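Local coordinates for DNA endonuclease I-HmuI (PDB 1U3E), which binds and cleaves DNA as an intron-homing endonuclease of the HNH family, using a metal site that holds manganese beside the DNA backbone, at residues 13-18 with 61-66; 54-59 with 81-86; 73-78 with 86-91. All coordinates share one frame; numbering follows the deposited sequence.

Contact 1: residues 13-18 with 61-66; sequences YQVSNT and IHFCEG. With EDO (1,2-ethanediol), chain P; nucleotides of chain A.
Phe63 lies with one face under Asn17 and an edge against the carbonyl of Val15, the central piece of a strand-on-helix packing that joins strand 13-16, in the antiparallel sheet of the NUMOD4 region, to the end of helix 55-63 in the HNH region. Asn17 CB sits 3.9 Å from the centroid of the Phe63 ring and only 9° from its normal, a CH-pi contact. The opposite face of the same ring rests on His62 CB, so the phenyl group is sandwiched between the turn after the strand and the CB of the residue just before it. At the edge, in the ring plane, Val15 O approaches Phe63 CZ at 3.4 Å.

The two methyls of Val15 divide the work. With chi1 at 46°, Val15 CG1 stands between the backbone N and the carbonyl carbon, and it comes over the His62 ring at 4.1 Å from the centroid; Ile61 CG2 lies on the other face of that imidazole. Val15 CG2 instead meets Phe63 CE1 at 3.9 Å, the two side chains running antiparallel past one another. A general lesson follows: one branched residue can serve two rings at once. The imidazole is held at both nitrogens, ND1 bonding to Leu58 O and NE2 meeting Lys7 N, which is consistent with a proton on ND1 and a fixed ring rotation.

Strand 13-16 also reaches the nucleic acid. Tyr13 OH, which is bonded to Phe45 N as well, donates to OP2 of DA7 of chain A. Where the strand gives way to the turn, Ser16 OG and Thr18 OG1 share a hydrogen bond of 2.7 Å.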
loop_
_atom_site.group_PDB
_atom_site.type_symbol
_atom_site.label_atom_id
_atom_site.label_comp_id
_atom_site.label_asym_id
_atom_site.label_seq_id
_atom_site.Cartn_x
_atom_site.Cartn_y
_atom_site.Cartn_z
ATOM N N TYR D 13 31.128 -7.823 0.707
ATOM C CA TYR D 13 30.696 -6.494 0.301
ATOM C C TYR D 13 30.879 -5.479 1.414
ATOM O O TYR D 13 31.085 -5.837 2.576
ATOM C CB TYR D 13 29.252 -6.499 -0.122
ATOM C CG TYR D 13 28.850 -7.473 -1.193
ATOM C CD1 TYR D 13 28.530 -8.785 -0.890
ATOM C CD2 TYR D 13 28.733 -7.063 -2.517
ATOM C CE1 TYR D 13 28.083 -9.667 -1.878
ATOM C CE2 TYR D 13 28.291 -7.942 -3.512
ATOM C CZ TYR D 13 27.960 -9.237 -3.180
ATOM O OH TYR D 13 27.507 -10.097 -4.153
ATOM N N GLN D 14 30.749 -4.225 1.016
ATOM C CA GLN D 14 30.882 -3.121 1.958
ATOM C C GLN D 14 29.958 -1.994 1.523
ATOM O O GLN D 14 29.601 -1.895 0.354
ATOM C CB GLN D 14 32.321 -2.659 2.051
ATOM C CG GLN D 14 33.250 -3.828 2.389
ATOM C CD GLN D 14 34.714 -3.417 2.381
ATOM O OE1 GLN D 14 35.248 -3.047 1.341
ATOM N NE2 GLN D 14 35.287 -3.416 3.540
ATOM N N VAL D 15 29.600 -1.135 2.493
ATOM C CA VAL D 15 28.679 -0.044 2.203
ATOM C C VAL D 15 29.220 1.300 2.679
ATOM O O VAL D 15 29.955 1.363 3.653
ATOM C CB VAL D 15 27.309 -0.335 2.872
ATOM C CG1 VAL D 15 27.521 -0.794 4.313
ATOM C CG2 VAL D 15 26.416 0.882 2.818
ATOM N N SER D 16 28.848 2.378 1.998
ATOM C CA SER D 16 29.306 3.702 2.408
ATOM C C SER D 16 28.106 4.555 2.798
ATOM O O SER D 16 26.999 4.351 2.307
ATOM C CB SER D 16 30.069 4.396 1.281
ATOM O OG SER D 16 29.176 4.898 0.308
ATOM N N ASN D 17 28.327 5.516 3.681
ATOM C CA ASN D 17 27.247 6.381 4.130
ATOM C C ASN D 17 26.644 7.228 3.008
ATOM O O ASN D 17 25.646 7.917 3.201
ATOM C CB ASN D 17 27.753 7.292 5.245
ATOM C CG ASN D 17 28.963 8.079 4.837
ATOM O OD1 ASN D 17 29.367 9.002 5.525
ATOM N ND2 ASN D 17 29.557 7.713 3.712
ATOM N N THR D 18 27.246 7.179 1.829
ATOM C CA THR D 18 26.737 7.963 0.720
ATOM C C THR D 18 25.773 7.139 -0.103
ATOM O O THR D 18 25.100 7.658 -0.990
ATOM C CB THR D 18 27.865 8.434 -0.182
ATOM O OG1 THR D 18 28.494 7.301 -0.777
ATOM C CG2 THR D 18 28.886 9.192 0.618
ATOM N N ILE D 61 20.881 0.869 8.204
ATOM C CA ILE D 61 21.261 -0.187 9.125
ATOM C C ILE D 61 22.677 -0.031 9.630
ATOM O O ILE D 61 22.975 -0.363 10.773
ATOM C CB ILE D 61 21.124 -1.586 8.477
ATOM C CG1 ILE D 61 19.653 -2.001 8.452
ATOM C CG2 ILE D 61 21.935 -2.617 9.262
ATOM C CD1 ILE D 61 19.386 -3.286 7.718
ATOM N N HIS D 62 23.559 0.488 8.794
ATOM C CA HIS D 62 24.935 0.610 9.223
ATOM C C HIS D 62 25.369 1.967 9.771
ATOM O O HIS D 62 26.249 2.034 10.631
ATOM C CB HIS D 62 25.855 0.155 8.088
ATOM C CG HIS D 62 25.698 -1.295 7.730
ATOM N ND1 HIS D 62 24.674 -1.762 6.933
ATOM C CD2 HIS D 62 26.408 -2.388 8.107
ATOM C CE1 HIS D 62 24.760 -3.076 6.837
ATOM N NE2 HIS D 62 25.802 -3.481 7.541
ATOM N N PHE D 63 24.738 3.041 9.313
ATOM C CA PHE D 63 25.130 4.367 9.782
ATOM C C PHE D 63 24.044 5.187 10.472
ATOM O O PHE D 63 24.173 6.398 10.567
ATOM C CB PHE D 63 25.687 5.197 8.619
ATOM C CG PHE D 63 26.692 4.472 7.774
ATOM C CD1 PHE D 63 26.301 3.828 6.612
ATOM C CD2 PHE D 63 28.025 4.433 8.136
ATOM C CE1 PHE D 63 27.222 3.159 5.820
ATOM C CE2 PHE D 63 28.957 3.763 7.351
ATOM C CZ PHE D 63 28.552 3.127 6.191
ATOM N N CYS D 64 22.987 4.550 10.967
ATOM C CA CYS D 64 21.917 5.302 11.612
ATOM C C CYS D 64 21.384 4.714 12.908
ATOM O O CYS D 64 20.760 3.655 12.903
ATOM C CB CYS D 64 20.759 5.471 10.640
ATOM S SG CYS D 64 21.127 6.513 9.240
ATOM N N GLU D 65 21.607 5.411 14.019
ATOM C CA GLU D 65 21.114 4.943 15.309
ATOM C C GLU D 65 19.576 4.966 15.287
ATOM O O GLU D 65 18.954 5.712 14.522
ATOM C CB GLU D 65 21.621 5.843 16.450
ATOM C CG GLU D 65 23.123 6.160 16.421
ATOM C CD GLU D 65 24.023 4.954 16.721
ATOM O OE1 GLU D 65 25.199 4.960 16.284
ATOM O OE2 GLU D 65 23.564 4.009 17.403
ATOM N N GLY D 66 18.957 4.123 16.103
ATOM C CA GLY D 66 17.514 4.132 16.162
ATOM C C GLY D 66 16.792 2.915 15.659
ATOM O O GLY D 66 15.580 2.836 15.813
HETATM C C1 EDO P . 24.420 1.848 14.446
HETATM O O1 EDO P . 24.625 2.441 13.144
HETATM C C2 EDO P . 25.635 0.937 14.802
HETATM O O2 EDO P . 25.768 -0.127 13.799
ATOM P P DA A 7 28.513 -9.217 -7.785
ATOM O OP1 DA A 7 29.456 -8.341 -7.064
ATOM O OP2 DA A 7 27.283 -9.689 -7.105
ATOM O "O5'" DA A 7 28.080 -8.484 -9.126
ATOM C "C5'" DA A 7 28.974 -8.464 -10.234
ATOM C "C4'" DA A 7 28.342 -7.810 -11.439
ATOM O "O4'" DA A 7 27.386 -8.702 -12.060
ATOM C "C3'" DA A 7 27.536 -6.567 -11.072
ATOM O "O3'" DA A 7 27.540 -5.684 -12.187
ATOM C "C2'" DA A 7 26.148 -7.123 -10.814
ATOM C "C1'" DA A 7 26.066 -8.197 -11.886
ATOM N N9 DA A 7 25.155 -9.326 -11.685
ATOM C C8 DA A 7 24.880 -10.032 -10.541
ATOM N N7 DA A 7 24.035 -11.021 -10.721
ATOM C C5 DA A 7 23.725 -10.957 -12.076
ATOM C C6 DA A 7 22.882 -11.742 -12.908
ATOM N N6 DA A 7 22.172 -12.788 -12.481
ATOM N N1 DA A 7 22.796 -11.406 -14.214
ATOM C C2 DA A 7 23.509 -10.356 -14.651
ATOM N N3 DA A 7 24.333 -9.550 -13.975
ATOM C C4 DA A 7 24.399 -9.909 -12.679
#

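Contact 2: residues 54-59 with 81-86. With nucleotides of chain C.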
loop_
_atom_site.group_PDB
_atom_site.type_symbol
_atom_site.label_atom_id
_atom_site.label_comp_id
_atom_site.label_asym_id
_atom_site.label_seq_id
_atom_site.Cartn_x
_atom_site.Cartn_y
_atom_site.Cartn_z
ATOM N N GLN D 54 17.717 -3.190 -0.356
ATOM C CA GLN D 54 17.442 -1.769 -0.599
ATOM C C GLN D 54 18.581 -0.893 -0.078
ATOM O O GLN D 54 18.802 -0.803 1.132
ATOM C CB GLN D 54 16.163 -1.323 0.092
ATOM C CG GLN D 54 14.899 -1.819 -0.521
ATOM C CD GLN D 54 13.697 -1.065 -0.006
ATOM O OE1 GLN D 54 13.282 -0.069 -0.587
ATOM N NE2 GLN D 54 13.143 -1.527 1.104
ATOM N N VAL D 55 19.286 -0.239 -0.996
ATOM C CA VAL D 55 20.404 0.613 -0.647
ATOM C C VAL D 55 20.127 1.502 0.550
ATOM O O VAL D 55 20.969 1.617 1.433
ATOM C CB VAL D 55 20.817 1.486 -1.840
ATOM C CG1 VAL D 55 21.880 2.506 -1.424
ATOM C CG2 VAL D 55 21.333 0.604 -2.943
ATOM N N HIS D 56 18.962 2.132 0.613
ATOM C CA HIS D 56 18.734 2.988 1.756
ATOM C C HIS D 56 18.580 2.253 3.083
ATOM O O HIS D 56 18.795 2.845 4.140
ATOM C CB HIS D 56 17.556 3.937 1.530
ATOM C CG HIS D 56 16.228 3.266 1.450
ATOM N ND1 HIS D 56 15.768 2.663 0.303
ATOM C CD2 HIS D 56 15.243 3.133 2.366
ATOM C CE1 HIS D 56 14.555 2.189 0.515
ATOM N NE2 HIS D 56 14.213 2.461 1.759
ATOM N N ARG D 57 18.211 0.977 3.057
ATOM C CA ARG D 57 18.102 0.250 4.310
ATOM C C ARG D 57 19.515 -0.108 4.750
ATOM O O ARG D 57 19.862 0.004 5.929
ATOM C CB ARG D 57 17.301 -1.035 4.154
ATOM C CG ARG D 57 15.827 -0.864 4.036
ATOM C CD ARG D 57 15.130 -2.047 4.654
ATOM N NE ARG D 57 14.346 -1.642 5.812
ATOM C CZ ARG D 57 14.291 -2.318 6.953
ATOM N NH1 ARG D 57 14.978 -3.447 7.097
ATOM N NH2 ARG D 57 13.556 -1.860 7.957
ATOM N N LEU D 58 20.331 -0.539 3.793
ATOM C CA LEU D 58 21.702 -0.909 4.097
ATOM C C LEU D 58 22.451 0.265 4.724
ATOM O O LEU D 58 23.218 0.087 5.676
ATOM C CB LEU D 58 22.428 -1.390 2.836
ATOM C CG LEU D 58 21.890 -2.660 2.170
ATOM C CD1 LEU D 58 22.646 -2.908 0.897
ATOM C CD2 LEU D 58 22.036 -3.849 3.081
ATOM N N VAL D 59 22.227 1.465 4.206
ATOM C CA VAL D 59 22.906 2.627 4.754
ATOM C C VAL D 59 22.398 2.838 6.170
ATOM O O VAL D 59 23.168 2.838 7.131
ATOM C CB VAL D 59 22.642 3.890 3.900
ATOM C CG1 VAL D 59 23.356 5.084 4.496
ATOM C CG2 VAL D 59 23.130 3.666 2.476
ATOM N N ASP D 81 16.468 9.506 -4.310
ATOM C CA ASP D 81 17.765 9.381 -4.952
ATOM C C ASP D 81 18.842 9.861 -3.990
ATOM O O ASP D 81 20.026 9.587 -4.177
ATOM C CB ASP D 81 17.813 10.203 -6.239
ATOM C CG ASP D 81 16.745 9.793 -7.229
ATOM O OD1 ASP D 81 16.774 8.635 -7.702
ATOM O OD2 ASP D 81 15.874 10.633 -7.533
ATOM N N ASN D 82 18.420 10.591 -2.964
ATOM C CA ASN D 82 19.338 11.103 -1.963
ATOM C C ASN D 82 19.429 10.073 -0.870
ATOM O O ASN D 82 18.611 10.054 0.051
ATOM C CB ASN D 82 18.824 12.416 -1.390
ATOM C CG ASN D 82 19.596 12.852 -0.172
ATOM O OD1 ASN D 82 20.740 12.443 0.014
ATOM N ND2 ASN D 82 18.977 13.695 0.658
ATOM N N ASN D 83 20.428 9.210 -0.968
ATOM C CA ASN D 83 20.584 8.160 0.015
ATOM C C ASN D 83 21.747 8.354 0.981
ATOM O O ASN D 83 22.325 7.397 1.474
ATOM C CB ASN D 83 20.666 6.799 -0.686
ATOM C CG ASN D 83 19.392 6.454 -1.435
ATOM O OD1 ASN D 83 18.308 6.452 -0.868
ATOM N ND2 ASN D 83 19.522 6.158 -2.714
ATOM N N LEU D 84 22.100 9.618 1.259
ATOM C CA LEU D 84 23.165 9.783 2.224
ATOM C C LEU D 84 22.579 9.371 3.545
ATOM O O LEU D 84 21.377 9.501 3.727
ATOM C CB LEU D 84 23.645 11.244 2.388
ATOM C CG LEU D 84 23.837 12.145 1.158
ATOM C CD1 LEU D 84 24.653 13.365 1.520
ATOM C CD2 LEU D 84 24.492 11.371 0.031
ATOM N N SER D 85 23.382 8.870 4.472
ATOM C CA SER D 85 22.860 8.451 5.758
ATOM C C SER D 85 22.239 9.624 6.483
ATOM O O SER D 85 21.295 9.458 7.253
ATOM C CB SER D 85 23.972 7.829 6.606
ATOM O OG SER D 85 25.022 8.752 6.827
ATOM N N THR D 86 22.772 10.815 6.258
ATOM C CA THR D 86 22.239 11.991 6.935
ATOM C C THR D 86 20.804 12.318 6.541
ATOM O O THR D 86 20.110 13.030 7.267
ATOM C CB THR D 86 23.106 13.238 6.683
ATOM O OG1 THR D 86 23.163 13.504 5.278
ATOM C CG2 THR D 86 24.510 13.033 7.222
ATOM P P DT C 2 11.603 0.608 4.192
ATOM O OP1 DT C 2 12.325 0.564 5.490
ATOM O OP2 DT C 2 12.319 1.241 3.052
ATOM O "O5'" DT C 2 11.026 -0.836 3.802
ATOM C "C5'" DT C 2 10.350 -1.605 4.824
ATOM C "C4'" DT C 2 9.996 -2.980 4.304
ATOM O "O4'" DT C 2 8.879 -2.834 3.413
ATOM C "C3'" DT C 2 11.086 -3.697 3.515
ATOM O "O3'" DT C 2 11.863 -4.595 4.269
ATOM C "C2'" DT C 2 10.278 -4.528 2.553
ATOM C "C1'" DT C 2 8.978 -3.821 2.421
ATOM N N1 DT C 2 8.836 -3.233 1.111
ATOM C C2 DT C 2 8.203 -4.035 0.217
ATOM O O2 DT C 2 7.811 -5.168 0.453
ATOM N N3 DT C 2 8.058 -3.455 -0.994
ATOM C C4 DT C 2 8.464 -2.214 -1.393
ATOM O O4 DT C 2 8.263 -1.844 -2.553
ATOM C C5 DT C 2 9.108 -1.428 -0.388
ATOM C C7 DT C 2 9.574 -0.045 -0.725
ATOM C C6 DT C 2 9.271 -1.972 0.824
ATOM P P DT C 3 13.132 -5.258 3.587
ATOM O OP1 DT C 3 14.059 -5.648 4.672
ATOM O OP2 DT C 3 13.640 -4.364 2.537
ATOM O "O5'" DT C 3 12.596 -6.602 2.872
ATOM C "C5'" DT C 3 11.916 -7.594 3.660
ATOM C "C4'" DT C 3 11.285 -8.617 2.744
ATOM O "O4'" DT C 3 10.326 -7.967 1.847
ATOM C "C3'" DT C 3 12.272 -9.342 1.828
ATOM O "O3'" DT C 3 12.444 -10.671 2.313
ATOM C "C2'" DT C 3 11.582 -9.487 0.485
ATOM C "C1'" DT C 3 10.380 -8.569 0.574
ATOM N N1 DT C 3 10.394 -7.537 -0.470
ATOM C C2 DT C 3 9.713 -7.822 -1.628
ATOM O O2 DT C 3 9.114 -8.872 -1.799
ATOM N N3 DT C 3 9.757 -6.834 -2.582
ATOM C C4 DT C 3 10.406 -5.613 -2.487
ATOM O O4 DT C 3 10.355 -4.817 -3.430
ATOM C C5 DT C 3 11.108 -5.384 -1.236
ATOM C C7 DT C 3 11.862 -4.096 -1.048
ATOM C C6 DT C 3 11.069 -6.346 -0.308
#
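Val59 and Ser85 lead the van der Waals part of this contact, in which the first turns of helix 55-63 pack on the loop leading into strand 88-91 of the HNH fold. Val59 CG1, anti to the backbone N (chi1 180°), reaches Ser85 CB at 3.5 Å. Both methyls of Val59 lie against the carbonyl of Asn83, with CG2 at 3.9 Å from Asn83 O. One turn earlier, the methylene of His56 receives the amide end of Asn83, whose CB is directed toward the helix. The two segments share no hydrogen bond.

Polar bonds lie at the start of the helix and toward the DNA, besides a weak one from Leu84 N to Asn82 OD1 inside the loop. Gln54 occupies the N-cap position, and its carbonyl oxygen accepts from both Arg57 N and Leu58 N. Toward the DNA of chain C, His56 NE2 donates to OP2 of DT2 at 2.6 Å, the oxygen lying at the edge of the imidazole, near its plane. Arg57 NE takes the other oxygen, OP1 of DT2, at 3.0 Å in the guanidinium plane, along a nearly straight N-H line of 164°, while O3' of the same nucleotide lies over one face. The neighbouring phosphate is met by Gln54, whose NE2 donates to OP2 of DT3 at 3.2 Å.

The ring of His56 also meets His75 edge-to-face, linking this helix to the strand that carries the metal ligand Asp74. The worked example thus illustrates a division of labour: one flank of the helix is seated on the loop by van der Waals contacts, whereas consecutive residues at its start grip the two non-bridging oxygens of one phosphate separately, a chemistry that would fix the orientation of that phosphate as well as its position.

Contact 3: residues 73-78 with 86-91; sequences VDHKDG and TNLRWV. With MN (manganese (II) ion), chain K; nucleotides of chain C.
Val73 CG2 lies over one face of the Trp90 indole, 3.4 Å from the centroid of the six-membered ring, and Leu88 CD2 stands over the centre of the His75 imidazole at 3.5 Å, only 4° from its normal. At that imidazole's edge, in plane, ND1 donates to OP2 of DG1 of chain C; NE2 faces the amide of Asn83. The guanidinium of Arg89 has Val91 CG2 on one face and Asp74 OD2 at its edge.

The frame is the antiparallel hairpin of the beta-beta-alpha metal motif of HNH nucleases. Asp74 and Arg89 form its hydrogen-bonded pair, and their side chains run alongside each other on the face opposite that of Val73, His75, Leu88 and Trp90. Asp74 splits its carboxylate: OD2 uses its anti lone pair for the salt bridge to Arg89 NE at 2.8 Å, whereas OD1 binds manganese at 2.5 Å. Asn96, two waters and OP3 of DG1 complete the observed coordination, so Arg89 acts as a second-shell residue that steadies a first-shell ligand.

Beyond the strands, Lys76 extends its chain to bring NZ to Thr86 O. Asn87 clasps the turn with both amide atoms: OD1 accepts Asp77 N at 3.1 Å on an in-plane lone pair, and ND2 meets Asp77 OD1 at 2.8 Å from above the carboxylate plane.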
loop_
_atom_site.group_PDB
_atom_site.type_symbol
_atom_site.label_atom_id
_atom_site.label_comp_id
_atom_site.label_asym_id
_atom_site.label_seq_id
_atom_site.Cartn_x
_atom_site.Cartn_y
_atom_site.Cartn_z
ATOM N N VAL D 73 12.627 2.713 7.312
ATOM C CA VAL D 73 13.619 3.734 6.982
ATOM C C VAL D 73 13.028 4.853 6.163
ATOM O O VAL D 73 12.511 4.635 5.078
ATOM C CB VAL D 73 14.817 3.153 6.193
ATOM C CG1 VAL D 73 15.719 4.292 5.700
ATOM C CG2 VAL D 73 15.615 2.213 7.077
ATOM N N ASP D 74 13.146 6.069 6.673
ATOM C CA ASP D 74 12.589 7.220 5.987
ATOM C C ASP D 74 13.618 8.117 5.316
ATOM O O ASP D 74 14.744 8.253 5.793
ATOM C CB ASP D 74 11.773 8.029 6.986
ATOM C CG ASP D 74 11.445 9.411 6.491
ATOM O OD1 ASP D 74 10.961 9.537 5.342
ATOM O OD2 ASP D 74 11.663 10.367 7.269
ATOM N N HIS D 75 13.217 8.699 4.185
ATOM C CA HIS D 75 14.035 9.643 3.426
ATOM C C HIS D 75 13.490 11.006 3.823
ATOM O O HIS D 75 12.455 11.422 3.308
ATOM C CB HIS D 75 13.822 9.480 1.930
ATOM C CG HIS D 75 14.582 8.347 1.329
ATOM N ND1 HIS D 75 14.256 7.029 1.558
ATOM C CD2 HIS D 75 15.647 8.335 0.494
ATOM C CE1 HIS D 75 15.089 6.254 0.887
ATOM N NE2 HIS D 75 15.943 7.021 0.235
ATOM N N LYS D 76 14.177 11.692 4.729
ATOM C CA LYS D 76 13.724 12.990 5.210
ATOM C C LYS D 76 13.205 13.922 4.125
ATOM O O LYS D 76 12.087 14.434 4.212
ATOM C CB LYS D 76 14.850 13.701 5.968
ATOM C CG LYS D 76 15.311 13.014 7.245
ATOM C CD LYS D 76 16.529 13.714 7.821
ATOM C CE LYS D 76 17.099 12.947 8.992
ATOM N NZ LYS D 76 18.258 13.639 9.620
ATOM N N ASP D 77 14.018 14.132 3.097
ATOM C CA ASP D 77 13.677 15.042 2.015
ATOM C C ASP D 77 12.788 14.513 0.901
ATOM O O ASP D 77 12.562 15.200 -0.085
ATOM C CB ASP D 77 14.962 15.626 1.420
ATOM C CG ASP D 77 15.728 14.636 0.573
ATOM O OD1 ASP D 77 15.433 13.426 0.620
ATOM O OD2 ASP D 77 16.646 15.083 -0.143
ATOM N N GLY D 78 12.272 13.304 1.050
ATOM C CA GLY D 78 11.418 12.772 0.012
ATOM C C GLY D 78 12.173 12.417 -1.252
ATOM O O GLY D 78 11.610 11.815 -2.159
ATOM N N THR D 86 22.772 10.815 6.258
ATOM C CA THR D 86 22.239 11.991 6.935
ATOM C C THR D 86 20.804 12.318 6.541
ATOM O O THR D 86 20.110 13.030 7.267
ATOM C CB THR D 86 23.106 13.238 6.683
ATOM O OG1 THR D 86 23.163 13.504 5.278
ATOM C CG2 THR D 86 24.510 13.033 7.222
ATOM N N ASN D 87 20.364 11.798 5.395
ATOM C CA ASN D 87 19.000 12.022 4.908
ATOM C C ASN D 87 18.002 10.932 5.326
ATOM O O ASN D 87 16.802 11.063 5.093
ATOM C CB ASN D 87 18.996 12.111 3.386
ATOM C CG ASN D 87 17.625 12.443 2.833
ATOM O OD1 ASN D 87 16.994 13.395 3.273
ATOM N ND2 ASN D 87 17.163 11.668 1.860
ATOM N N LEU D 88 18.509 9.860 5.932
ATOM C CA LEU D 88 17.695 8.731 6.356
ATOM C C LEU D 88 17.561 8.670 7.874
ATOM O O LEU D 88 18.371 9.233 8.599
ATOM C CB LEU D 88 18.330 7.442 5.828
ATOM C CG LEU D 88 18.672 7.485 4.333
ATOM C CD1 LEU D 88 19.527 6.300 3.937
ATOM C CD2 LEU D 88 17.395 7.510 3.534
ATOM N N ARG D 89 16.537 7.974 8.353
ATOM C CA ARG D 89 16.300 7.844 9.786
ATOM C C ARG D 89 15.251 6.771 10.079
ATOM O O ARG D 89 14.255 6.648 9.363
ATOM C CB ARG D 89 15.807 9.167 10.340
ATOM C CG ARG D 89 14.517 9.596 9.695
ATOM C CD ARG D 89 13.822 10.653 10.497
ATOM N NE ARG D 89 12.568 11.052 9.873
ATOM C CZ ARG D 89 11.613 11.719 10.506
ATOM N NH1 ARG D 89 11.781 12.063 11.781
ATOM N NH2 ARG D 89 10.490 12.029 9.868
ATOM N N TRP D 90 15.468 5.997 11.134
ATOM C CA TRP D 90 14.515 4.960 11.485
ATOM C C TRP D 90 13.274 5.573 12.087
ATOM O O TRP D 90 13.327 6.227 13.128
ATOM C CB TRP D 90 15.139 3.967 12.454
ATOM C CG TRP D 90 16.204 3.193 11.817
ATOM C CD1 TRP D 90 17.544 3.428 11.886
ATOM C CD2 TRP D 90 16.034 2.056 10.970
ATOM N NE1 TRP D 90 18.226 2.502 11.135
ATOM C CE2 TRP D 90 17.321 1.646 10.561
ATOM C CE3 TRP D 90 14.918 1.343 10.516
ATOM C CZ2 TRP D 90 17.523 0.551 9.722
ATOM C CZ3 TRP D 90 15.120 0.258 9.684
ATOM C CH2 TRP D 90 16.415 -0.129 9.295
ATOM N N VAL D 91 12.148 5.356 11.430
ATOM C CA VAL D 91 10.900 5.918 11.898
ATOM C C VAL D 91 9.797 4.883 11.958
ATOM O O VAL D 91 9.920 3.797 11.409
ATOM C CB VAL D 91 10.496 7.108 10.994
ATOM C CG1 VAL D 91 9.014 7.381 11.076
ATOM C CG2 VAL D 91 11.274 8.349 11.415
HETATM MN MN MN K . 8.844 9.630 4.073
ATOM O OP3 DG C 1 10.083 7.821 3.460
ATOM P P DG C 1 10.497 6.683 2.559
ATOM O OP1 DG C 1 10.252 6.993 1.101
ATOM O OP2 DG C 1 11.858 6.164 2.887
ATOM O "O5'" DG C 1 9.460 5.493 2.925
ATOM C "C5'" DG C 1 9.722 4.151 2.498
ATOM C "C4'" DG C 1 8.937 3.170 3.332
ATOM O "O4'" DG C 1 7.614 3.076 2.781
ATOM C "C3'" DG C 1 9.477 1.757 3.278
ATOM O "O3'" DG C 1 10.283 1.475 4.404
ATOM C "C2'" DG C 1 8.234 0.907 3.438
ATOM C "C1'" DG C 1 7.141 1.745 2.827
ATOM N N9 DG C 1 6.853 1.353 1.453
ATOM C C8 DG C 1 7.024 2.117 0.324
ATOM N N7 DG C 1 6.651 1.507 -0.768
ATOM C C5 DG C 1 6.220 0.266 -0.330
ATOM C C6 DG C 1 5.705 -0.814 -1.051
ATOM O O6 DG C 1 5.518 -0.903 -2.265
ATOM N N1 DG C 1 5.390 -1.883 -0.222
ATOM C C2 DG C 1 5.554 -1.901 1.134
ATOM N N2 DG C 1 5.189 -3.027 1.760
ATOM N N3 DG C 1 6.039 -0.890 1.826
ATOM C C4 DG C 1 6.347 0.154 1.036
ATOM P P DT C 2 11.603 0.608 4.192
ATOM O OP1 DT C 2 12.325 0.564 5.490
ATOM O OP2 DT C 2 12.319 1.241 3.052
ATOM O "O5'" DT C 2 11.026 -0.836 3.802
ATOM C "C5'" DT C 2 10.350 -1.605 4.824
ATOM C "C4'" DT C 2 9.996 -2.980 4.304
ATOM O "O4'" DT C 2 8.879 -2.834 3.413
ATOM C "C3'" DT C 2 11.086 -3.697 3.515
ATOM O "O3'" DT C 2 11.863 -4.595 4.269
ATOM C "C2'" DT C 2 10.278 -4.528 2.553
ATOM C "C1'" DT C 2 8.978 -3.821 2.421
ATOM N N1 DT C 2 8.836 -3.233 1.111
ATOM C C2 DT C 2 8.203 -4.035 0.217
ATOM O O2 DT C 2 7.811 -5.168 0.453
ATOM N N3 DT C 2 8.058 -3.455 -0.994
ATOM C C4 DT C 2 8.464 -2.214 -1.393
ATOM O O4 DT C 2 8.263 -1.844 -2.553
ATOM C C5 DT C 2 9.108 -1.428 -0.388
ATOM C C7 DT C 2 9.574 -0.045 -0.725
ATOM C C6 DT C 2 9.271 -1.972 0.824
HETATM O O HOH W 1 9.949 11.030 3.388
HETATM O O HOH W 2 7.235 10.487 4.426
#

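Overall arrangement
From the N terminus, strand 13-16, already paired within its sheet, is joined by contact 1 to the end of helix 55-63, 43 residues on, which closes a long loop. Contact 2 starts inside that loop, at the beginning of the same helix, and closes beyond it at 81-86; the two therefore cross, and Asn17 O and Ser85 N probably hydrogen-bond between them. Contact 3 opens after contact 1 has closed, so these are in series, yet it crosses contact 2, with which it shares Thr86. Helix 55-63 is thus the hub: it ties the NUMOD4 sheet to the metal-binding hairpin, Trp90 packing against Ile61.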